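Local coordinates for protein flagellin hook IN motif family (Aeromonas hydrophila subsp. hydrophila, PDB 6XI1) that probably forms part of the extender of a bacterial RTX adhesin, a calcium-bound string of beta-sandwich repeats that helps carry the adhesin to its target, at residues T142-N147 with V196-V201; V233-V238 with D266-D271; E272-A277 with A323-T328; V281-A286 with V317-V322. One frame throughout, in Å; residues are numbered along the deposited sequence.

Overall arrangement
Interactions 1 and 2 meet at the junction between successive beta-sandwiches: the 142-147 loop of one and the 233-238 linker share two calcium ions, and Glu143 OE2 lies 2.6 Å from Asp235 OD1, both binding those ions. Interaction 2 shares a third calcium with interaction 3, which closes the near end of the second sandwich. Interaction 4 lies further along, its centre about 18 Å from that of interaction 3, and joins the strand that follows the 272-277 loop to the one that leads into 323-328. All four contacts mix buried and exposed residues. Carboxylates and metal dominate interactions 1 and 2, interaction 3 adds backbone and apolar contacts to its metal ligands, and interaction 4 is strand pairing without metal.

Interaction 1 (T142-N147 with V196-V201); sequences TEDESN and VDNSKV. With CA (calcium ion), chain P; CA (calcium ion), chain O.
The amide of Asn198 and the carboxylate of Asp144 stand almost perpendicular, their planes 83° apart. Asn198 ND2 gives a hydrogen, within its own amide plane, to Asp144 OD1 at 2.8 Å, coming in on the anti side of that oxygen. The other end of the same amide turns back to the main chain, where Asp144 N donates to Asn198 OD1 at 2.9 Å. Asn198 thus grips Asp144 twice, and its extended first torsion, with CG opposite the backbone N (chi1 -171°), carries the amide across to the loop. With OD1 held this way, Asp144 OD2 binds the calcium of chain P at 2.3 Å. The site belongs to the calcium-filled junction between successive beta-sandwiches, and Glu143 is one of its bridging ligands: OE2 reaches the chain P ion at 2.3 Å and, together with OE1, chelates the calcium of chain O. Asp235 and Gln202 supply further oxygens, and Asn198 O accepts from the Gln202 side-chain amide, so one asparagine is second shell to two ligands. At the root of the side chain, Glu143 CB touches Val201 CG2 at 3.9 Å.

Interaction 2 (V233-V238 with D266-D271); sequences VNDAAV and DVDGAD. With CA (calcium ion), chain R; NA (sodium ion), chain J; CA (calcium ion), chain O; CA (calcium ion), chain P.
Asp268 faces Asp235 with its carboxylate spread between two metals. Its OD2 binds the calcium of chain R at 2.4 Å and, through its syn lone pair, also takes the hydrogen of Asp235 N at 2.8 Å; its OD1 binds the calcium of chain O. Asn234 comes across Asp268 at about a right angle, amide and carboxylate planes 40° apart. The two oxygens that approach there, Asn234 OD1 and Asp268 OD2, are only 2.9 Å apart, a closeness explained by the chain R ion that both hold. Asp235 works in two directions: its carbonyl O binds that same ion at 2.2 Å, while its side chain serves two more: both oxygens chelate the calcium of chain P, and OD1 also binds that of chain O. Val267 lays CG2 against Asp235 CB at 3.3 Å, packing beside the stem of this bridging carboxylate. Asp266 grips the chain R ion with both oxygens, and its OD1 accepts from Asp268 N at 2.9 Å, an Asx turn that ties one ligand to the next. Water 3 donates to Ala236 O and accepts from Val267 N, a further link between the segments. Further along the turn, Asp268 O and both carboxylate oxygens of Asp271 hold a sodium ion with four waters. Glu272 and Asp326 complete the chain R site. The 233-238 linker touches all three calcium ions and the Asp-Val-Asp turn two of them, with Glu143 added from the preceding sandwich, a row that resembles the inter-domain sites of cadherins and fits a calcium-rigidified junction between tandem beta-sandwiches.

Interaction 3 (E272-A277 with A323-T328); sequences EAKFLA and ASVDGT. With CA (calcium ion), chain R; GOL (glycerol), chain D.
Glu272 and Asp326 meet at the calcium site that caps this end of the beta-sandwich, each giving one oxygen to the ion of chain R: OE1 of Glu272 at 2.1 Å and OD2 of Asp326 at 2.4 Å. The two side chains cross at about a right angle, carboxylate planes 58° apart. Asn234, Asp235, Asp266 and Asp268 fill the rest of the shell. Further from the metal, a single beta bridge joins Phe275 and Ser324. Val325 N donates to Lys274 O at 3.0 Å, and Leu276 N to Ala323 O at 2.9 Å; that last oxygen also sits at the edge of the Phe275 ring. Lys274 and Val325 run side by side, pointing the same way, with CG of the lysine 3.5 Å from CG2 of the valine. Leu276 CD1 touches Ala323 CB at 4.0 Å. Water 8 donates to Glu272 O at 2.6 Å and accepts from Ser324 OG and Asp326 N. Asp326 OD1, turned away from the metal, takes both Thr328 N, in an Asx turn, and Thr328 OG1. The carboxylate is thereby fixed in rotation; calcium probably offsets only part of the negative charge gathered here, and without it these acids would probably repel one another.

Interaction 4 (V281-A286 with V317-V322); sequences VASNGA and VETFTV
Val281 O is gripped from several directions: Thr321 N donates to it at 2.8 Å, water 9 gives it a second hydrogen at 3.0 Å, and Phe320 CA adds a CH...O contact. Val281 N returns a bond to Thr321 O, completing the hydrogen-bonded pair. Two residues on, Ser283 N donates to Thr319 O at 2.7 Å. There the 281-286 segment leaves its strand, and the serine side chain takes over the pairing. Ser283 OG, swung between its own N and carbonyl carbon (chi1 48°), accepts from Thr319 N at 2.9 Å in a nearly straight bond of 169°. These are neighbouring antiparallel strands, 278-282 and 315-323, of one beta-sandwich; after the first, a type II turn runs from Ser283 to Ala286. Ala282 and Phe320 form the non-hydrogen-bonded pair, with side chains on the same face; Ala282 CB presses on Phe320 CE2 at 3.4 Å, and Ala286 CB lies near CZ of that ring. Glu318 reaches out, extended beyond CG, to lay its carboxylate against Ala286, its OE2 3.4 Å from Ala286 CA. That carboxylate is itself held from outside by Tyr300 OH, Lys316 NZ and the backbone N atoms of Leu287 and Gly288.

Interaction 1 (T142-N147 with V196-V201)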
loop_
_atom_site.group_PDB
_atom_site.type_symbol
_atom_site.label_atom_id
_atom_site.label_comp_id
_atom_site.label_asym_id
_atom_site.label_seq_id
_atom_site.Cartn_x
_atom_site.Cartn_y
_atom_site.Cartn_z
ATOM N N THR A 142 2.597 -7.295 -9.586
ATOM C CA THR A 142 2.468 -6.137 -8.659
ATOM C C THR A 142 1.208 -6.353 -7.844
ATOM O O THR A 142 0.145 -6.651 -8.419
ATOM C CB THR A 142 2.430 -4.816 -9.434
ATOM O OG1 THR A 142 3.622 -4.815 -10.232
ATOM C CG2 THR A 142 2.396 -3.609 -8.519
ATOM N N GLU A 143 1.310 -6.130 -6.537
ATOM C CA GLU A 143 0.113 -6.026 -5.670
ATOM C C GLU A 143 -0.974 -5.199 -6.358
ATOM O O GLU A 143 -0.650 -4.117 -6.960
ATOM C CB GLU A 143 0.573 -5.456 -4.318
ATOM C CG GLU A 143 -0.555 -5.154 -3.355
ATOM C CD GLU A 143 -0.160 -4.273 -2.189
ATOM O OE1 GLU A 143 1.071 -4.192 -1.933
ATOM O OE2 GLU A 143 -1.074 -3.843 -1.406
ATOM N N ASP A 144 -2.220 -5.691 -6.315
ATOM C CA ASP A 144 -3.459 -4.997 -6.721
ATOM C C ASP A 144 -3.513 -4.820 -8.251
ATOM O O ASP A 144 -4.429 -4.154 -8.726
ATOM C CB ASP A 144 -3.623 -3.687 -5.934
ATOM C CG ASP A 144 -3.852 -3.931 -4.439
ATOM O OD1 ASP A 144 -4.613 -4.871 -4.129
ATOM O OD2 ASP A 144 -3.413 -3.084 -3.626
ATOM N N GLU A 145 -2.651 -5.466 -9.012
ATOM C CA GLU A 145 -2.746 -5.334 -10.504
ATOM C C GLU A 145 -4.020 -6.049 -10.974
ATOM O O GLU A 145 -4.505 -5.729 -12.038
ATOM C CB GLU A 145 -1.491 -5.838 -11.190
ATOM C CG GLU A 145 -1.364 -7.341 -11.244
ATOM C CD GLU A 145 -0.152 -7.890 -12.023
ATOM O OE1 GLU A 145 0.984 -7.334 -11.897
ATOM O OE2 GLU A 145 -0.359 -8.855 -12.768
ATOM N N SER A 146 -4.542 -6.999 -10.191
ATOM C CA SER A 146 -5.781 -7.759 -10.471
ATOM C C SER A 146 -6.287 -8.335 -9.151
ATOM O O SER A 146 -5.597 -8.201 -8.090
ATOM C CB SER A 146 -5.581 -8.895 -11.471
ATOM O OG SER A 146 -4.423 -9.704 -11.159
ATOM N N ASN A 147 -7.477 -8.894 -9.171
ATOM C CA ASN A 147 -8.101 -9.350 -7.910
ATOM C C ASN A 147 -9.151 -10.381 -8.306
ATOM O O ASN A 147 -9.952 -10.072 -9.187
ATOM C CB ASN A 147 -8.694 -8.122 -7.206
ATOM C CG ASN A 147 -9.005 -8.394 -5.751
ATOM O OD1 ASN A 147 -10.145 -8.256 -5.330
ATOM N ND2 ASN A 147 -8.005 -8.825 -5.012
ATOM N N VAL A 196 -0.774 -16.007 -7.489
ATOM C CA VAL A 196 -0.764 -15.697 -6.034
ATOM C C VAL A 196 -2.049 -14.955 -5.694
ATOM O O VAL A 196 -2.560 -14.124 -6.445
ATOM C CB VAL A 196 0.524 -14.972 -5.618
ATOM C CG1 VAL A 196 0.645 -13.610 -6.274
ATOM C CG2 VAL A 196 0.625 -14.832 -4.076
ATOM N N ASP A 197 -2.576 -15.249 -4.499
ATOM C CA ASP A 197 -3.745 -14.525 -3.978
ATOM C C ASP A 197 -3.307 -13.072 -3.684
ATOM O O ASP A 197 -2.393 -12.874 -2.878
ATOM C CB ASP A 197 -4.264 -15.213 -2.718
ATOM C CG ASP A 197 -4.901 -16.597 -2.955
ATOM O OD1 ASP A 197 -5.097 -16.995 -4.123
ATOM O OD2 ASP A 197 -5.256 -17.250 -1.974
ATOM N N ASN A 198 -4.014 -12.103 -4.228
ATOM C CA ASN A 198 -3.749 -10.657 -4.009
ATOM C C ASN A 198 -3.889 -10.318 -2.527
ATOM O O ASN A 198 -3.103 -9.494 -2.055
ATOM C CB ASN A 198 -4.711 -9.806 -4.816
ATOM C CG ASN A 198 -4.362 -8.345 -4.822
ATOM O OD1 ASN A 198 -3.183 -7.996 -4.914
ATOM N ND2 ASN A 198 -5.400 -7.528 -4.791
ATOM N N SER A 199 -4.788 -10.995 -1.813
ATOM C CA SER A 199 -4.951 -10.823 -0.329
ATOM C C SER A 199 -3.648 -11.065 0.424
ATOM O O SER A 199 -3.439 -10.422 1.474
ATOM C CB SER A 199 -6.098 -11.670 0.202
ATOM O OG SER A 199 -5.776 -13.031 0.061
ATOM N N LYS A 200 -2.795 -11.948 -0.048
ATOM C CA LYS A 200 -1.597 -12.436 0.655
ATOM C C LYS A 200 -0.426 -11.475 0.430
ATOM O O LYS A 200 0.578 -11.694 1.095
ATOM C CB LYS A 200 -1.228 -13.860 0.250
ATOM C CG LYS A 200 -2.283 -14.897 0.637
ATOM C CD LYS A 200 -1.764 -16.273 0.363
ATOM C CE LYS A 200 -2.745 -17.416 0.531
ATOM N NZ LYS A 200 -3.727 -17.097 1.570
ATOM N N VAL A 201 -0.492 -10.528 -0.512
ATOM C CA VAL A 201 0.690 -9.658 -0.791
ATOM C C VAL A 201 0.414 -8.220 -0.330
ATOM O O VAL A 201 1.297 -7.348 -0.530
ATOM C CB VAL A 201 1.119 -9.766 -2.269
ATOM C CG1 VAL A 201 1.438 -11.209 -2.643
ATOM C CG2 VAL A 201 0.111 -9.199 -3.194
HETATM CA CA CA P . -3.180 -2.878 -1.344
HETATM CA CA CA O . 0.645 -2.891 0.177
HETATM O O HOH W 1 -2.922 -0.555 -2.062
HETATM O O HOH W 2 -5.446 -2.475 -1.579
#

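Interaction 2 (V233-V238 with D266-D271)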
loop_
_atom_site.group_PDB
_atom_site.type_symbol
_atom_site.label_atom_id
_atom_site.label_comp_id
_atom_site.label_asym_id
_atom_site.label_seq_id
_atom_site.Cartn_x
_atom_site.Cartn_y
_atom_site.Cartn_z
ATOM N N VAL A 233 2.553 -2.259 -3.436
ATOM C CA VAL A 233 2.089 -0.861 -3.599
ATOM C C VAL A 233 1.640 -0.363 -2.228
ATOM O O VAL A 233 1.249 -1.197 -1.359
ATOM C CB VAL A 233 0.961 -0.718 -4.635
ATOM C CG1 VAL A 233 1.419 -1.109 -6.053
ATOM C CG2 VAL A 233 -0.267 -1.530 -4.273
ATOM N N ASN A 234 1.666 0.946 -2.055
ATOM C CA ASN A 234 1.183 1.575 -0.808
ATOM C C ASN A 234 -0.289 1.254 -0.605
ATOM O O ASN A 234 -1.111 1.382 -1.562
ATOM C CB ASN A 234 1.359 3.087 -0.748
ATOM C CG ASN A 234 1.040 3.555 0.653
ATOM O OD1 ASN A 234 1.634 3.056 1.592
ATOM N ND2 ASN A 234 0.089 4.464 0.775
ATOM N N ASP A 235 -0.614 0.889 0.616
ATOM C CA ASP A 235 -1.989 0.936 1.182
ATOM C C ASP A 235 -2.143 2.150 2.110
ATOM O O ASP A 235 -1.227 2.393 2.992
ATOM C CB ASP A 235 -2.288 -0.365 1.940
ATOM C CG ASP A 235 -2.527 -1.546 0.993
ATOM O OD1 ASP A 235 -1.563 -2.036 0.374
ATOM O OD2 ASP A 235 -3.737 -1.846 0.765
ATOM N N ALA A 236 -3.198 2.930 1.860
ATOM C CA ALA A 236 -3.565 4.126 2.648
ATOM C C ALA A 236 -3.706 3.655 4.091
ATOM O O ALA A 236 -4.285 2.555 4.334
ATOM C CB ALA A 236 -4.809 4.783 2.121
ATOM N N ALA A 237 -3.098 4.378 5.017
ATOM C CA ALA A 237 -3.327 4.138 6.452
ATOM C C ALA A 237 -4.812 4.305 6.755
ATOM O O ALA A 237 -5.556 5.027 6.043
ATOM C CB ALA A 237 -2.483 5.069 7.267
ATOM N N VAL A 238 -5.235 3.693 7.857
ATOM C CA VAL A 238 -6.640 3.837 8.302
ATOM C C VAL A 238 -6.550 4.617 9.602
ATOM O O VAL A 238 -5.972 4.116 10.527
ATOM C CB VAL A 238 -7.379 2.488 8.464
ATOM C CG1 VAL A 238 -8.768 2.702 9.042
ATOM C CG2 VAL A 238 -7.481 1.777 7.124
ATOM N N ASP A 266 -1.847 0.470 9.422
ATOM C CA ASP A 266 -1.349 0.459 8.023
ATOM C C ASP A 266 -0.990 -0.979 7.664
ATOM O O ASP A 266 -0.058 -1.506 8.223
ATOM C CB ASP A 266 -0.214 1.467 7.849
ATOM C CG ASP A 266 0.040 1.817 6.406
ATOM O OD1 ASP A 266 0.123 0.845 5.575
ATOM O OD2 ASP A 266 0.191 3.061 6.099
ATOM N N VAL A 267 -1.670 -1.564 6.682
ATOM C CA VAL A 267 -1.348 -2.982 6.305
ATOM C C VAL A 267 0.092 -3.113 5.782
ATOM O O VAL A 267 0.662 -4.234 5.829
ATOM C CB VAL A 267 -2.386 -3.588 5.364
ATOM C CG1 VAL A 267 -3.761 -3.534 5.980
ATOM C CG2 VAL A 267 -2.377 -2.956 3.997
ATOM N N ASP A 268 0.724 -2.020 5.356
ATOM C CA ASP A 268 2.138 -2.056 4.900
ATOM C C ASP A 268 3.107 -2.230 6.056
ATOM O O ASP A 268 4.282 -2.400 5.747
ATOM C CB ASP A 268 2.506 -0.829 4.068
ATOM C CG ASP A 268 1.591 -0.677 2.898
ATOM O OD1 ASP A 268 1.385 -1.723 2.179
ATOM O OD2 ASP A 268 1.073 0.418 2.738
ATOM N N GLY A 269 2.636 -2.175 7.309
ATOM C CA GLY A 269 3.442 -2.599 8.476
ATOM C C GLY A 269 3.472 -1.556 9.597
ATOM O O GLY A 269 3.047 -0.409 9.371
ATOM N N ALA A 270 4.058 -1.929 10.738
ATOM C CA ALA A 270 4.261 -1.057 11.928
ATOM C C ALA A 270 5.158 0.142 11.593
ATOM O O ALA A 270 4.898 1.191 12.184
ATOM C CB ALA A 270 4.835 -1.851 13.079
ATOM N N ASP A 271 6.115 0.004 10.664
ATOM C CA ASP A 271 6.954 1.128 10.147
ATOM C C ASP A 271 6.050 2.309 9.700
ATOM O O ASP A 271 6.380 3.485 9.924
ATOM C CB ASP A 271 7.915 0.651 9.054
ATOM C CG ASP A 271 7.360 -0.288 7.963
ATOM O OD1 ASP A 271 6.140 -0.668 7.976
ATOM O OD2 ASP A 271 8.162 -0.651 7.060
HETATM CA CA CA R . 0.773 2.480 3.816
HETATM NA NA NA J . 6.326 -2.197 5.912
HETATM CA CA CA O . 0.645 -2.891 0.177
HETATM CA CA CA P . -3.180 -2.878 -1.344
HETATM O O HOH W 1 -2.922 -0.555 -2.062
HETATM O O HOH W 3 -4.035 -0.030 5.713
HETATM O O HOH W 4 6.651 -3.679 7.526
HETATM O O HOH W 5 6.404 -0.640 4.269
HETATM O O HOH W 6 8.293 -2.799 4.861
HETATM O O HOH W 7 5.909 -4.197 4.380
#

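Interaction 3 (E272-A277 with A323-T328)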
loop_
_atom_site.group_PDB
_atom_site.type_symbol
_atom_site.label_atom_id
_atom_site.label_comp_id
_atom_site.label_asym_id
_atom_site.label_seq_id
_atom_site.Cartn_x
_atom_site.Cartn_y
_atom_site.Cartn_z
ATOM N N GLU A 272 4.875 2.016 9.167
ATOM C CA GLU A 272 3.967 3.039 8.583
ATOM C C GLU A 272 2.839 3.420 9.529
ATOM O O GLU A 272 2.171 4.430 9.231
ATOM C CB GLU A 272 3.402 2.514 7.260
ATOM C CG GLU A 272 4.436 2.515 6.183
ATOM C CD GLU A 272 4.011 2.246 4.754
ATOM O OE1 GLU A 272 2.819 2.473 4.341
ATOM O OE2 GLU A 272 4.884 1.742 4.075
ATOM N N ALA A 273 2.571 2.605 10.556
ATOM C CA ALA A 273 1.381 2.766 11.415
ATOM C C ALA A 273 1.729 3.778 12.512
ATOM O O ALA A 273 1.688 3.415 13.715
ATOM C CB ALA A 273 0.911 1.449 11.995
ATOM N N LYS A 274 2.047 5.005 12.111
ATOM C CA LYS A 274 2.271 6.126 13.059
ATOM C C LYS A 274 2.106 7.448 12.312
ATOM O O LYS A 274 2.033 7.443 11.060
ATOM C CB LYS A 274 3.631 6.035 13.754
ATOM C CG LYS A 274 4.805 5.650 12.901
ATOM C CD LYS A 274 6.109 5.433 13.678
ATOM C CE LYS A 274 6.424 3.980 13.957
ATOM N NZ LYS A 274 7.885 3.764 14.099
ATOM N N PHE A 275 2.046 8.539 13.076
ATOM C CA PHE A 275 1.889 9.892 12.490
ATOM C C PHE A 275 3.247 10.525 12.286
ATOM O O PHE A 275 4.204 10.211 13.001
ATOM C CB PHE A 275 0.990 10.739 13.364
ATOM C CG PHE A 275 -0.412 10.199 13.405
ATOM C CD1 PHE A 275 -1.325 10.592 12.461
ATOM C CD2 PHE A 275 -0.789 9.285 14.381
ATOM C CE1 PHE A 275 -2.616 10.118 12.507
ATOM C CE2 PHE A 275 -2.069 8.754 14.381
ATOM C CZ PHE A 275 -2.982 9.204 13.474
ATOM N N LEU A 276 3.311 11.411 11.298
ATOM C CA LEU A 276 4.382 12.423 11.190
ATOM C C LEU A 276 4.070 13.474 12.247
ATOM O O LEU A 276 2.983 14.096 12.186
ATOM C CB LEU A 276 4.390 13.013 9.787
ATOM C CG LEU A 276 4.656 12.023 8.662
ATOM C CD1 LEU A 276 4.356 12.665 7.328
ATOM C CD2 LEU A 276 6.089 11.515 8.728
ATOM N N ALA A 277 4.952 13.601 13.219
ATOM C CA ALA A 277 4.815 14.564 14.338
ATOM C C ALA A 277 4.977 15.976 13.758
ATOM O O ALA A 277 5.836 16.177 12.893
ATOM C CB ALA A 277 5.823 14.292 15.414
ATOM N N ALA A 323 -0.951 13.905 8.923
ATOM C CA ALA A 323 -0.546 12.799 8.026
ATOM C C ALA A 323 0.109 11.658 8.801
ATOM O O ALA A 323 0.892 11.900 9.740
ATOM C CB ALA A 323 0.393 13.347 6.962
ATOM N N SER A 324 -0.103 10.443 8.323
ATOM C CA SER A 324 0.673 9.249 8.699
ATOM C C SER A 324 1.973 9.226 7.904
ATOM O O SER A 324 2.130 10.027 6.938
ATOM C CB SER A 324 -0.145 7.992 8.485
ATOM O OG SER A 324 -0.452 7.858 7.115
ATOM N N VAL A 325 2.861 8.312 8.282
ATOM C CA VAL A 325 4.201 8.122 7.670
ATOM C C VAL A 325 4.087 8.076 6.142
ATOM O O VAL A 325 4.958 8.670 5.486
ATOM C CB VAL A 325 4.860 6.843 8.218
ATOM C CG1 VAL A 325 6.092 6.427 7.433
ATOM C CG2 VAL A 325 5.169 7.000 9.684
ATOM N N ASP A 326 3.082 7.401 5.569
ATOM C CA ASP A 326 3.039 7.193 4.095
ATOM C C ASP A 326 2.325 8.359 3.403
ATOM O O ASP A 326 2.116 8.298 2.156
ATOM C CB ASP A 326 2.395 5.837 3.790
ATOM C CG ASP A 326 0.880 5.828 3.963
ATOM O OD1 ASP A 326 0.285 6.864 4.420
ATOM O OD2 ASP A 326 0.286 4.797 3.663
ATOM N N GLY A 327 1.953 9.409 4.144
ATOM C CA GLY A 327 1.336 10.611 3.589
ATOM C C GLY A 327 -0.172 10.553 3.562
ATOM O O GLY A 327 -0.799 11.532 3.118
ATOM N N THR A 328 -0.797 9.482 4.090
ATOM C CA THR A 328 -2.271 9.450 4.230
ATOM C C THR A 328 -2.700 10.600 5.161
ATOM O O THR A 328 -2.121 10.739 6.218
ATOM C CB THR A 328 -2.720 8.095 4.811
ATOM O OG1 THR A 328 -2.209 7.045 3.967
ATOM C CG2 THR A 328 -4.214 8.075 5.002
HETATM CA CA CA R . 0.773 2.480 3.816
HETATM C C1 GOL D . 1.453 16.561 11.039
HETATM O O1 GOL D . 1.090 15.235 10.690
HETATM C C2 GOL D . 2.199 17.327 9.963
HETATM O O2 GOL D . 3.474 17.689 10.463
HETATM C C3 GOL D . 2.324 16.674 8.611
HETATM O O3 GOL D . 1.820 17.553 7.601
HETATM O O HOH W 8 1.239 5.487 7.012
#

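Interaction 4 (V281-A286 with V317-V322)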
loop_
_atom_site.group_PDB
_atom_site.type_symbol
_atom_site.label_atom_id
_atom_site.label_comp_id
_atom_site.label_asym_id
_atom_site.label_seq_id
_atom_site.Cartn_x
_atom_site.Cartn_y
_atom_site.Cartn_z
ATOM N N VAL A 281 -1.801 21.148 9.048
ATOM C CA VAL A 281 -1.942 22.242 8.059
ATOM C C VAL A 281 -3.310 22.831 8.242
ATOM O O VAL A 281 -4.320 22.080 8.171
ATOM C CB VAL A 281 -1.738 21.761 6.603
ATOM C CG1 VAL A 281 -1.946 22.923 5.637
ATOM C CG2 VAL A 281 -0.394 21.110 6.446
ATOM N N ALA A 282 -3.370 24.101 8.614
ATOM C CA ALA A 282 -4.616 24.793 9.009
ATOM C C ALA A 282 -5.454 25.193 7.796
ATOM O O ALA A 282 -4.905 25.545 6.746
ATOM C CB ALA A 282 -4.348 25.980 9.905
ATOM N N SER A 283 -6.757 25.105 7.926
ATOM C CA SER A 283 -7.737 25.769 7.024
ATOM C C SER A 283 -7.369 27.253 6.894
ATOM O O SER A 283 -6.914 27.898 7.886
ATOM C CB SER A 283 -9.164 25.579 7.484
ATOM O OG SER A 283 -9.335 25.864 8.854
ATOM N N ASN A 284 -7.508 27.790 5.696
ATOM C CA ASN A 284 -7.272 29.245 5.504
ATOM C C ASN A 284 -8.166 30.044 6.463
ATOM O O ASN A 284 -9.379 29.756 6.598
ATOM C CB ASN A 284 -7.389 29.606 4.022
ATOM C CG ASN A 284 -6.290 28.988 3.195
ATOM O OD1 ASN A 284 -5.227 28.637 3.709
ATOM N ND2 ASN A 284 -6.569 28.722 1.924
ATOM N N GLY A 285 -7.588 31.021 7.157
ATOM C CA GLY A 285 -8.316 31.904 8.073
ATOM C C GLY A 285 -8.387 31.303 9.465
ATOM O O GLY A 285 -8.924 32.005 10.373
ATOM N N ALA A 286 -7.782 30.134 9.699
ATOM C CA ALA A 286 -7.729 29.573 11.086
ATOM C C ALA A 286 -7.006 30.566 12.010
ATOM O O ALA A 286 -5.851 31.051 11.649
ATOM C CB ALA A 286 -7.046 28.241 11.145
ATOM N N VAL A 317 -15.563 27.360 12.587
ATOM C CA VAL A 317 -14.999 26.005 12.394
ATOM C C VAL A 317 -13.621 26.108 11.750
ATOM O O VAL A 317 -13.492 26.835 10.727
ATOM C CB VAL A 317 -15.963 25.151 11.563
ATOM C CG1 VAL A 317 -15.398 23.750 11.321
ATOM C CG2 VAL A 317 -17.337 25.113 12.222
ATOM N N GLU A 318 -12.626 25.471 12.361
ATOM C CA GLU A 318 -11.247 25.419 11.837
ATOM C C GLU A 318 -10.863 23.959 11.654
ATOM O O GLU A 318 -11.171 23.113 12.548
ATOM C CB GLU A 318 -10.269 26.105 12.791
ATOM C CG GLU A 318 -10.708 27.500 13.117
ATOM C CD GLU A 318 -9.697 28.388 13.837
ATOM O OE1 GLU A 318 -8.796 27.866 14.549
ATOM O OE2 GLU A 318 -9.897 29.595 13.737
ATOM N N THR A 319 -10.202 23.637 10.548
ATOM C CA THR A 319 -9.772 22.254 10.278
ATOM C C THR A 319 -8.251 22.208 10.152
ATOM O O THR A 319 -7.601 23.192 9.707
ATOM C CB THR A 319 -10.492 21.672 9.064
ATOM O OG1 THR A 319 -10.108 22.441 7.929
ATOM C CG2 THR A 319 -11.982 21.739 9.201
ATOM N N PHE A 320 -7.670 21.100 10.570
ATOM C CA PHE A 320 -6.209 20.869 10.564
ATOM C C PHE A 320 -5.960 19.518 9.910
ATOM O O PHE A 320 -6.574 18.474 10.358
ATOM C CB PHE A 320 -5.669 20.941 11.984
ATOM C CG PHE A 320 -5.954 22.286 12.584
ATOM C CD1 PHE A 320 -7.183 22.561 13.167
ATOM C CD2 PHE A 320 -5.055 23.326 12.393
ATOM C CE1 PHE A 320 -7.464 23.820 13.676
ATOM C CE2 PHE A 320 -5.356 24.586 12.867
ATOM C CZ PHE A 320 -6.559 24.834 13.496
ATOM N N THR A 321 -5.107 19.497 8.893
ATOM C CA THR A 321 -4.742 18.259 8.175
ATOM C C THR A 321 -3.473 17.667 8.776
ATOM O O THR A 321 -2.452 18.369 8.825
ATOM C CB THR A 321 -4.582 18.454 6.660
ATOM O OG1 THR A 321 -5.832 18.996 6.249
ATOM C CG2 THR A 321 -4.343 17.130 5.991
ATOM N N VAL A 322 -3.559 16.426 9.258
ATOM C CA VAL A 322 -2.377 15.688 9.772
ATOM C C VAL A 322 -2.120 14.508 8.840
ATOM O O VAL A 322 -2.990 14.192 8.060
ATOM C CB VAL A 322 -2.568 15.243 11.236
ATOM C CG1 VAL A 322 -2.696 16.429 12.178
ATOM C CG2 VAL A 322 -3.727 14.277 11.381
HETATM O O HOH W 9 -6.954 21.690 6.867
#